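PDB 5HWK: glutathione-specific gamma-glutamylcyclotransferase from Saccharomyces cerevisiae S288c, which cleaves glutathione, and no other gamma-glutamyl peptide, into 5-oxo-L-proline and a Cys-Gly dipeptide, so that the cell can reuse its components. Local coordinates for residues Ala36-Thr44 and Asn167-Thr175; His46-Ala57 and Ser186-Tyr196. One frame throughout, in Å; residues are numbered along the deposited sequence. Where two conformers were deposited one is given.

Contact 1. Residues Ala36-Thr44 and Asn167-Thr175. With PO4 (phosphate ion), chain D.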
loop_
_atom_site.group_PDB
_atom_site.type_symbol
_atom_site.label_atom_id
_atom_site.label_comp_id
_atom_site.label_asym_id
_atom_site.label_seq_id
_atom_site.Cartn_x
_atom_site.Cartn_y
_atom_site.Cartn_z
ATOM N N ALA A 36 -5.652 4.826 2.227
ATOM C CA ALA A 36 -5.885 4.641 0.804
ATOM C C ALA A 36 -4.532 4.488 0.115
ATOM O O ALA A 36 -3.583 5.206 0.434
ATOM C CB ALA A 36 -6.531 5.900 0.212
ATOM N N ARG A 37 -4.455 3.619 -0.887
ATOM C CA ARG A 37 -3.212 3.440 -1.650
ATOM C C ARG A 37 -3.323 4.209 -2.973
ATOM O O ARG A 37 -4.337 4.091 -3.666
ATOM C CB ARG A 37 -2.964 1.967 -1.952
ATOM C CG ARG A 37 -1.798 1.700 -2.904
ATOM C CD ARG A 37 -1.515 0.227 -3.110
ATOM N NE ARG A 37 -2.730 -0.459 -3.476
ATOM C CZ ARG A 37 -3.074 -1.646 -2.991
ATOM N NH1 ARG A 37 -2.194 -2.373 -2.282
ATOM N NH2 ARG A 37 -4.280 -2.142 -3.236
ATOM N N ARG A 38 -2.322 5.037 -3.273
ATOM C CA ARG A 38 -2.346 5.827 -4.500
ATOM C C ARG A 38 -0.954 5.797 -5.104
ATOM O O ARG A 38 0.053 5.734 -4.398
ATOM C CB ARG A 38 -2.729 7.306 -4.205
ATOM C CG ARG A 38 -4.197 7.535 -3.804
ATOM C CD ARG A 38 -5.113 7.219 -4.962
ATOM N NE ARG A 38 -6.532 7.460 -4.719
ATOM C CZ ARG A 38 -7.383 6.563 -4.226
ATOM N NH1 ARG A 38 -6.950 5.364 -3.821
ATOM N NH2 ARG A 38 -8.672 6.885 -4.110
ATOM N N PHE A 39 -0.891 5.932 -6.437
ATOM C CA PHE A 39 0.409 5.967 -7.119
ATOM C C PHE A 39 0.902 7.419 -7.194
ATOM O O PHE A 39 1.068 8.029 -8.257
ATOM C CB PHE A 39 0.324 5.322 -8.498
ATOM C CG PHE A 39 0.502 3.815 -8.506
ATOM C CD1 PHE A 39 -0.189 3.002 -7.630
ATOM C CD2 PHE A 39 1.343 3.225 -9.450
ATOM C CE1 PHE A 39 -0.036 1.622 -7.671
ATOM C CE2 PHE A 39 1.478 1.876 -9.529
ATOM C CZ PHE A 39 0.815 1.063 -8.632
ATOM N N TRP A 40 1.068 7.995 -5.997
ATOM C CA TRP A 40 1.399 9.396 -5.769
ATOM C C TRP A 40 2.806 9.597 -5.239
ATOM O O TRP A 40 3.103 10.664 -4.672
ATOM C CB TRP A 40 0.364 10.048 -4.871
ATOM C CG TRP A 40 -0.978 10.174 -5.501
ATOM C CD1 TRP A 40 -1.324 9.889 -6.808
ATOM C CD2 TRP A 40 -2.147 10.700 -4.879
ATOM N NE1 TRP A 40 -2.659 10.165 -7.001
ATOM C CE2 TRP A 40 -3.187 10.666 -5.833
ATOM C CE3 TRP A 40 -2.431 11.149 -3.586
ATOM C CZ2 TRP A 40 -4.489 11.070 -5.534
ATOM C CZ3 TRP A 40 -3.733 11.558 -3.294
ATOM C CH2 TRP A 40 -4.735 11.518 -4.265
ATOM N N GLN A 41 3.686 8.611 -5.426
ATOM C CA GLN A 41 5.084 8.705 -5.066
ATOM C C GLN A 41 5.905 8.584 -6.349
ATOM O O GLN A 41 5.638 7.723 -7.187
ATOM C CB GLN A 41 5.430 7.614 -4.061
ATOM C CG GLN A 41 6.853 7.647 -3.575
ATOM C CD GLN A 41 7.034 8.644 -2.432
ATOM O OE1 GLN A 41 6.145 9.456 -2.141
ATOM N NE2 GLN A 41 8.171 8.562 -1.755
ATOM N N SER A 42 6.827 9.506 -6.583
ATOM C CA SER A 42 7.646 9.350 -7.785
ATOM C C SER A 42 8.806 8.378 -7.552
ATOM O O SER A 42 9.242 8.176 -6.420
ATOM C CB SER A 42 8.191 10.693 -8.202
ATOM O OG SER A 42 9.014 11.125 -7.185
ATOM N N SER A 43 9.233 7.696 -8.632
ATOM C CA SER A 43 10.377 6.804 -8.590
ATOM C C SER A 43 11.417 7.333 -9.574
ATOM O O SER A 43 11.122 7.532 -10.771
ATOM C CB SER A 43 9.968 5.402 -8.987
ATOM O OG SER A 43 11.129 4.613 -9.148
ATOM N N THR A 44 12.643 7.531 -9.090
ATOM C CA THR A 44 13.743 8.001 -9.929
ATOM C C THR A 44 14.878 7.019 -10.056
ATOM O O THR A 44 15.782 7.280 -10.841
ATOM C CB THR A 44 14.259 9.369 -9.463
ATOM O OG1 THR A 44 14.731 9.232 -8.127
ATOM C CG2 THR A 44 13.127 10.351 -9.439
ATOM N N ASN A 167 7.015 14.391 1.859
ATOM C CA ASN A 167 8.300 13.888 1.388
ATOM C C ASN A 167 8.603 14.463 -0.003
ATOM O O ASN A 167 7.691 14.777 -0.768
ATOM C CB ASN A 167 8.319 12.338 1.494
ATOM C CG ASN A 167 7.947 11.622 0.201
ATOM O OD1 ASN A 167 8.809 11.405 -0.661
ATOM N ND2 ASN A 167 6.689 11.240 0.071
ATOM N N GLU A 168 9.905 14.562 -0.340
ATOM C CA GLU A 168 10.340 15.197 -1.593
ATOM C C GLU A 168 9.760 14.526 -2.831
ATOM O O GLU A 168 9.616 15.190 -3.859
ATOM C CB GLU A 168 11.880 15.191 -1.683
ATOM C CG GLU A 168 12.540 13.794 -1.591
ATOM N N ALA A 169 9.462 13.211 -2.783
ATOM C CA ALA A 169 9.018 12.463 -3.947
ATOM C C ALA A 169 7.493 12.405 -4.043
ATOM O O ALA A 169 6.965 11.788 -4.960
ATOM C CB ALA A 169 9.654 11.068 -3.934
ATOM N N PHE A 170 6.765 13.035 -3.128
ATOM C CA PHE A 170 5.310 12.944 -3.184
ATOM C C PHE A 170 4.805 13.831 -4.301
ATOM O O PHE A 170 5.187 14.992 -4.399
ATOM C CB PHE A 170 4.701 13.384 -1.844
ATOM C CG PHE A 170 3.232 13.108 -1.695
ATOM C CD1 PHE A 170 2.789 11.841 -1.334
ATOM C CD2 PHE A 170 2.298 14.106 -1.880
ATOM C CE1 PHE A 170 1.403 11.566 -1.137
ATOM C CE2 PHE A 170 0.916 13.860 -1.697
ATOM C CZ PHE A 170 0.473 12.595 -1.322
ATOM N N VAL A 171 3.912 13.306 -5.116
ATOM C CA VAL A 171 3.412 14.059 -6.266
ATOM C C VAL A 171 1.902 14.224 -6.218
ATOM O O VAL A 171 1.318 14.750 -7.164
ATOM C CB VAL A 171 3.851 13.450 -7.617
ATOM C CG1 VAL A 171 5.313 13.572 -7.820
ATOM C CG2 VAL A 171 3.572 12.013 -7.656
ATOM N N GLY A 172 1.244 13.757 -5.154
ATOM C CA GLY A 172 -0.208 13.815 -5.111
ATOM C C GLY A 172 -0.647 15.217 -4.729
ATOM O O GLY A 172 0.158 16.063 -4.288
ATOM N N PRO A 173 -1.958 15.512 -4.893
ATOM C CA PRO A 173 -2.931 14.658 -5.564
ATOM C C PRO A 173 -2.703 14.737 -7.073
ATOM O O PRO A 173 -2.194 15.728 -7.609
ATOM C CB PRO A 173 -4.266 15.292 -5.181
ATOM C CG PRO A 173 -3.945 16.741 -5.059
ATOM C CD PRO A 173 -2.539 16.821 -4.516
ATOM N N GLU A 174 -3.028 13.666 -7.744
ATOM C CA GLU A 174 -2.938 13.605 -9.179
ATOM C C GLU A 174 -4.133 12.806 -9.657
ATOM O O GLU A 174 -4.527 11.847 -8.988
ATOM C CB GLU A 174 -1.642 12.867 -9.493
ATOM C CG GLU A 174 -1.050 13.144 -10.820
ATOM C CD GLU A 174 0.377 12.626 -10.994
ATOM O OE1 GLU A 174 0.558 11.409 -10.897
ATOM O OE2 GLU A 174 1.290 13.424 -11.264
ATOM N N THR A 175 -4.725 13.201 -10.787
ATOM C CA THR A 175 -5.829 12.430 -11.345
ATOM C C THR A 175 -5.306 11.145 -11.989
ATOM O O THR A 175 -4.117 11.009 -12.316
ATOM C CB THR A 175 -6.562 13.218 -12.426
ATOM O OG1 THR A 175 -5.683 13.342 -13.542
ATOM C CG2 THR A 175 -6.976 14.620 -11.932
HETATM P P PO4 D . 12.815 5.385 -6.132
HETATM O O1 PO4 D . 12.951 6.880 -6.406
HETATM O O2 PO4 D . 13.642 4.989 -4.929
HETATM O O3 PO4 D . 13.108 4.575 -7.403
HETATM O O4 PO4 D . 11.307 5.118 -5.793
#

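Contact 2. Residues His46-Ala57 and Ser186-Tyr196. With PO4 (phosphate ion), chain D.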
loop_
_atom_site.group_PDB
_atom_site.type_symbol
_atom_site.label_atom_id
_atom_site.label_comp_id
_atom_site.label_asym_id
_atom_site.label_seq_id
_atom_site.Cartn_x
_atom_site.Cartn_y
_atom_site.Cartn_z
ATOM N N HIS A 46 14.142 3.336 -10.004
ATOM C CA HIS A 46 13.640 1.992 -10.266
ATOM C C HIS A 46 12.719 1.971 -11.469
ATOM O O HIS A 46 12.975 1.230 -12.441
ATOM C CB HIS A 46 12.986 1.433 -9.012
ATOM C CG HIS A 46 13.972 1.224 -7.924
ATOM N ND1 HIS A 46 14.374 2.247 -7.098
ATOM C CD2 HIS A 46 14.700 0.134 -7.571
ATOM C CE1 HIS A 46 15.298 1.804 -6.268
ATOM N NE2 HIS A 46 15.509 0.525 -6.528
ATOM N N ARG A 47 11.627 2.749 -11.403
ATOM C CA ARG A 47 10.607 2.725 -12.441
ATOM C C ARG A 47 10.553 4.037 -13.212
ATOM O O ARG A 47 9.653 4.235 -14.046
ATOM C CB ARG A 47 9.261 2.397 -11.818
ATOM C CG ARG A 47 9.207 1.017 -11.146
ATOM C CD ARG A 47 9.417 -0.127 -12.124
ATOM N NE ARG A 47 9.527 -1.400 -11.374
ATOM C CZ ARG A 47 9.559 -2.576 -11.998
ATOM N NH1 ARG A 47 9.425 -2.626 -13.311
ATOM N NH2 ARG A 47 9.711 -3.700 -11.289
ATOM N N GLY A 48 11.575 4.857 -13.043
ATOM C CA GLY A 48 11.796 6.061 -13.821
ATOM C C GLY A 48 13.224 6.510 -13.593
ATOM O O GLY A 48 14.028 5.767 -13.015
ATOM N N THR A 49 13.529 7.738 -14.033
ATOM C CA THR A 49 14.864 8.308 -13.901
ATOM C C THR A 49 14.751 9.668 -13.219
ATOM O O THR A 49 13.652 10.212 -13.077
ATOM C CB THR A 49 15.499 8.482 -15.286
ATOM O OG1 THR A 49 14.776 9.513 -15.969
ATOM C CG2 THR A 49 15.512 7.175 -16.061
ATOM N N PRO A 50 15.873 10.248 -12.777
ATOM C CA PRO A 50 15.818 11.596 -12.165
ATOM C C PRO A 50 15.142 12.640 -13.025
ATOM O O PRO A 50 14.349 13.451 -12.528
ATOM C CB PRO A 50 17.289 11.892 -11.833
ATOM C CG PRO A 50 17.868 10.464 -11.604
ATOM C CD PRO A 50 17.224 9.659 -12.699
ATOM N N ALA A 51 15.475 12.654 -14.319
ATOM C CA ALA A 51 14.851 13.635 -15.199
ATOM C C ALA A 51 13.438 13.246 -15.584
ATOM O O ALA A 51 12.663 14.115 -15.984
ATOM C CB ALA A 51 15.731 13.971 -16.418
ATOM N N ASN A 52 13.087 11.953 -15.546
ATOM C CA ASN A 52 11.789 11.494 -16.021
ATOM C C ASN A 52 11.280 10.467 -15.010
ATOM O O ASN A 52 11.330 9.252 -15.236
ATOM C CB ASN A 52 11.905 10.858 -17.417
ATOM C CG ASN A 52 12.303 11.874 -18.460
ATOM O OD1 ASN A 52 13.457 11.940 -18.870
ATOM N ND2 ASN A 52 11.368 12.746 -18.806
ATOM N N PRO A 53 10.749 10.936 -13.889
ATOM C CA PRO A 53 10.354 10.006 -12.828
ATOM C C PRO A 53 9.133 9.184 -13.196
ATOM O O PRO A 53 8.267 9.579 -13.984
ATOM C CB PRO A 53 10.029 10.936 -11.657
ATOM C CG PRO A 53 10.851 12.245 -11.948
ATOM C CD PRO A 53 10.745 12.358 -13.465
ATOM N N GLY A 54 9.044 8.029 -12.572
ATOM C CA GLY A 54 7.854 7.211 -12.665
ATOM C C GLY A 54 6.909 7.435 -11.481
ATOM O O GLY A 54 7.061 8.377 -10.698
ATOM N N ARG A 55 5.962 6.520 -11.320
ATOM C CA ARG A 55 4.953 6.578 -10.274
ATOM C C ARG A 55 4.856 5.233 -9.590
ATOM O O ARG A 55 4.603 4.210 -10.241
ATOM C CB ARG A 55 3.566 6.952 -10.778
ATOM C CG ARG A 55 3.488 8.261 -11.450
ATOM C CD ARG A 55 3.488 9.344 -10.379
ATOM N NE ARG A 55 3.264 10.693 -10.924
ATOM C CZ ARG A 55 4.254 11.471 -11.307
ATOM N NH1 ARG A 55 5.509 11.077 -11.267
ATOM N NH2 ARG A 55 3.974 12.687 -11.747
ATOM N N VAL A 56 4.967 5.226 -8.251
ATOM C CA VAL A 56 4.890 3.995 -7.470
ATOM C C VAL A 56 3.959 4.250 -6.288
ATOM O O VAL A 56 3.456 5.353 -6.095
ATOM C CB VAL A 56 6.300 3.521 -7.051
ATOM C CG1 VAL A 56 7.085 3.050 -8.274
ATOM C CG2 VAL A 56 7.047 4.582 -6.288
ATOM N N ALA A 57 3.665 3.183 -5.545
ATOM C CA ALA A 57 2.584 3.249 -4.561
ATOM C C ALA A 57 3.013 3.869 -3.233
ATOM O O ALA A 57 4.118 3.622 -2.731
ATOM C CB ALA A 57 2.079 1.840 -4.283
ATOM N N SER A 186 7.066 5.645 -18.656
ATOM C CA SER A 186 8.265 5.667 -17.842
ATOM C C SER A 186 8.889 4.277 -17.713
ATOM O O SER A 186 8.228 3.237 -17.870
ATOM C CB SER A 186 7.958 6.240 -16.443
ATOM O OG SER A 186 7.526 7.610 -16.492
ATOM N N HIS A 187 10.194 4.270 -17.475
ATOM C CA HIS A 187 10.850 3.017 -17.104
ATOM C C HIS A 187 12.149 3.431 -16.425
ATOM O O HIS A 187 12.613 4.563 -16.583
ATOM C CB HIS A 187 11.109 2.111 -18.341
ATOM C CG HIS A 187 12.336 2.461 -19.071
ATOM N ND1 HIS A 187 12.335 3.477 -19.982
ATOM C CD2 HIS A 187 13.568 1.895 -19.125
ATOM C CE1 HIS A 187 13.520 3.549 -20.567
ATOM N NE2 HIS A 187 14.284 2.591 -20.071
ATOM N N GLY A 188 12.711 2.523 -15.649
ATOM C CA GLY A 188 14.024 2.729 -15.089
ATOM C C GLY A 188 14.756 1.401 -14.993
ATOM O O GLY A 188 14.410 0.422 -15.659
ATOM N N PRO A 189 15.785 1.355 -14.163
ATOM C CA PRO A 189 16.627 0.151 -14.076
ATOM C C PRO A 189 15.893 -1.108 -13.698
ATOM O O PRO A 189 16.372 -2.197 -14.037
ATOM C CB PRO A 189 17.651 0.535 -13.003
ATOM C CG PRO A 189 17.766 2.040 -13.126
ATOM C CD PRO A 189 16.364 2.503 -13.425
ATOM N N SER A 190 14.755 -1.005 -13.016
ATOM C CA SER A 190 14.029 -2.217 -12.658
ATOM C C SER A 190 13.087 -2.685 -13.756
ATOM O O SER A 190 12.598 -3.818 -13.685
ATOM C CB SER A 190 13.179 -1.960 -11.448
ATOM O OG SER A 190 13.962 -1.573 -10.344
ATOM N N GLY A 191 12.836 -1.860 -14.778
ATOM C CA GLY A 191 11.914 -2.177 -15.852
ATOM C C GLY A 191 10.889 -1.100 -15.981
ATOM O O GLY A 191 11.032 0.016 -15.442
ATOM N N SER A 192 9.842 -1.391 -16.718
ATOM C CA SER A 192 8.899 -0.348 -17.061
ATOM C C SER A 192 8.013 -0.039 -15.864
ATOM O O SER A 192 7.761 -0.879 -14.971
ATOM C CB SER A 192 8.002 -0.732 -18.230
ATOM O OG SER A 192 7.130 -1.775 -17.843
ATOM N N ASN A 193 7.502 1.171 -15.846
ATOM C CA ASN A 193 6.561 1.532 -14.779
ATOM C C ASN A 193 5.279 0.723 -14.959
ATOM O O ASN A 193 4.642 0.327 -13.972
ATOM C CB ASN A 193 6.296 3.035 -14.890
ATOM C CG ASN A 193 5.701 3.680 -13.626
ATOM O OD1 ASN A 193 5.744 4.900 -13.568
ATOM N ND2 ASN A 193 5.239 2.906 -12.648
ATOM N N TYR A 194 4.937 0.379 -16.209
ATOM C CA TYR A 194 3.765 -0.449 -16.446
ATOM C C TYR A 194 3.905 -1.814 -15.799
ATOM O O TYR A 194 2.930 -2.331 -15.230
ATOM C CB TYR A 194 3.598 -0.592 -17.959
ATOM C CG TYR A 194 2.586 -1.576 -18.455
ATOM C CD1 TYR A 194 1.221 -1.427 -18.194
ATOM C CD2 TYR A 194 2.968 -2.561 -19.356
ATOM C CE1 TYR A 194 0.298 -2.328 -18.739
ATOM C CE2 TYR A 194 2.090 -3.429 -19.853
ATOM C CZ TYR A 194 0.766 -3.316 -19.560
ATOM O OH TYR A 194 -0.077 -4.226 -20.156
ATOM N N GLU A 195 5.093 -2.424 -15.903
ATOM C CA GLU A 195 5.326 -3.728 -15.266
ATOM C C GLU A 195 5.083 -3.633 -13.748
ATOM O O GLU A 195 4.532 -4.566 -13.156
ATOM C CB GLU A 195 6.757 -4.201 -15.508
ATOM C CG GLU A 195 6.999 -5.565 -14.940
ATOM C CD GLU A 195 8.484 -5.993 -14.868
ATOM O OE1 GLU A 195 9.397 -5.125 -14.764
ATOM O OE2 GLU A 195 8.729 -7.213 -14.825
ATOM N N TYR A 196 5.564 -2.571 -13.095
ATOM C CA TYR A 196 5.289 -2.423 -11.667
ATOM C C TYR A 196 3.784 -2.440 -11.376
ATOM O O TYR A 196 3.317 -3.149 -10.463
ATOM C CB TYR A 196 5.902 -1.124 -11.187
ATOM C CG TYR A 196 5.624 -0.733 -9.768
ATOM C CD1 TYR A 196 4.495 0.025 -9.447
ATOM C CD2 TYR A 196 6.516 -1.089 -8.751
ATOM C CE1 TYR A 196 4.239 0.410 -8.134
ATOM C CE2 TYR A 196 6.284 -0.700 -7.414
ATOM C CZ TYR A 196 5.132 0.010 -7.113
ATOM O OH TYR A 196 4.906 0.454 -5.817
HETATM P P PO4 D . 12.815 5.385 -6.132
HETATM O O1 PO4 D . 12.951 6.880 -6.406
HETATM O O2 PO4 D . 13.642 4.989 -4.929
HETATM O O3 PO4 D . 13.108 4.575 -7.403
HETATM O O4 PO4 D . 11.307 5.118 -5.793
HETATM O O HOH W 1 10.525 -6.381 -12.004
HETATM O O HOH W 2 11.202 7.261 -17.300
#

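Contact 1. Residues Ala36-Thr44 and Asn167-Thr175
A single beta bridge, Q41 with F170, ties the corner between strands 35-40 and 42-43 to the irregular loop that leads into helix 176-185. Two nearly straight backbone bonds make it: V171 N to W40 O (2.8 Å) and S42 N to A169 O (2.8 Å). The OG of S42 also donates to A169 O, in the carbonyl plane on a lone pair, giving that oxygen two donors from one residue. Beside the bridge the amides of Q41 and N167 reach for each other across the contact, their planes 41° apart, and pair twice. ND2 of N167 reaches a lone pair of Q41 OE1 in plane (2.9 Å), whereas Q41 NE2 sits above the carbonyl plane of N167 OD1 (3.1 Å). The opposite face of that oxygen takes A169 N, closing an Asx turn, and N167 ND2 also bonds T164 O. With CG anti to its carbonyl carbon (chi1 -67°), the indole of W40 lies under the loop: P173 CA and E174 N cover one face, with G172 CA close by, and R38 CB backs the other. P173 CA stands 3.7 Å from the six-membered ring's centroid, almost on its normal, a CH-pi contact after a cis peptide bond. At the ring's edge F170 CZ approaches CE3 (4.0 Å), and NE1 makes a weak bond to E174 O. Replacing W40 by a leucine would probably open a gap beneath G172 and P173 and leave the chain at cis P173 without its aromatic floor. A169 O and N167 OD1 thus each hold two donors; beyond V171 the contact turns to packing on the indole and a weak NE1 bond.

Contact 2. Residues His46-Ala57 and Ser186-Tyr196
The guanidinium of R47 lies layered between two side chains, S190 CB over one face and Y196 CB over the other, each 3.6 Å from its plane. Its NH1 points along that plane to E195 OE1 in a straight salt bridge (2.9 Å); the carboxylate stands at 80° to the guanidinium and is met on its anti side. The same nitrogen donates, less straight, to S192 O (2.9 Å), while water 1 joins NH2 to E195 OE1, weakly at the glutamate. A bend at chi2 (-63°) turns the arginine back toward 186-196, although its CB sets off away from it. Farther along, the Y196 ring presents a face to V56, whose CG1 sits over its centre at 3.8 Å from the centroid as a CH-pi contact. CG of Y196 is anti to the backbone N (chi1 175°), which carries OH to A57 N, a bond of 3.0 Å. E115, the probable proton acceptor, touches both V56 and Y196, and the ring of F39 meets that of Y196. S190 belongs to the hairpin of strands 187-188 and 191-192, closed by a type I turn from G188 to G191; E195 and Y196 belong to helix 193-205, which follows it. S192 is the N-cap residue, its OG accepting from E195 N. In the first turn of that helix N193 reads the backbone of R55 like a neighbouring strand: OD1 accepts from R55 N (2.8 Å), and ND2 donates to R55 O with the acceptor in the amide plane. At the hairpin turn H46 O takes S190 N on a lone pair (2.9 Å). The H46 ring has S190 OG near CD2 at its edge, and its ND1 gives an in-plane bond to phosphate O3.

How the contacts relate
The centres of contacts 1 and 2 lie about 13 Å apart, on the same side of the chain's centre. Along the sequence the segments alternate: 36-44, 46-57, 167-175, 186-196. The first two both reach one small antiparallel sheet, in which strand 54-61 runs between 35-40 and 42-43: S43 O bonds G54 N, and just before strand 42-43 Q41 O bonds V56 N. The later two stand on either side of helix 176-185 in sequence, and the salt bridge of R55 with E174 joins 46-57 to 167-175. F39 of contact 1 meets Y196 of contact 2 beside E115, the probable proton acceptor, so the contacts adjoin near the probable active site. One phosphate, probably from the crystallisation liquor, touches both.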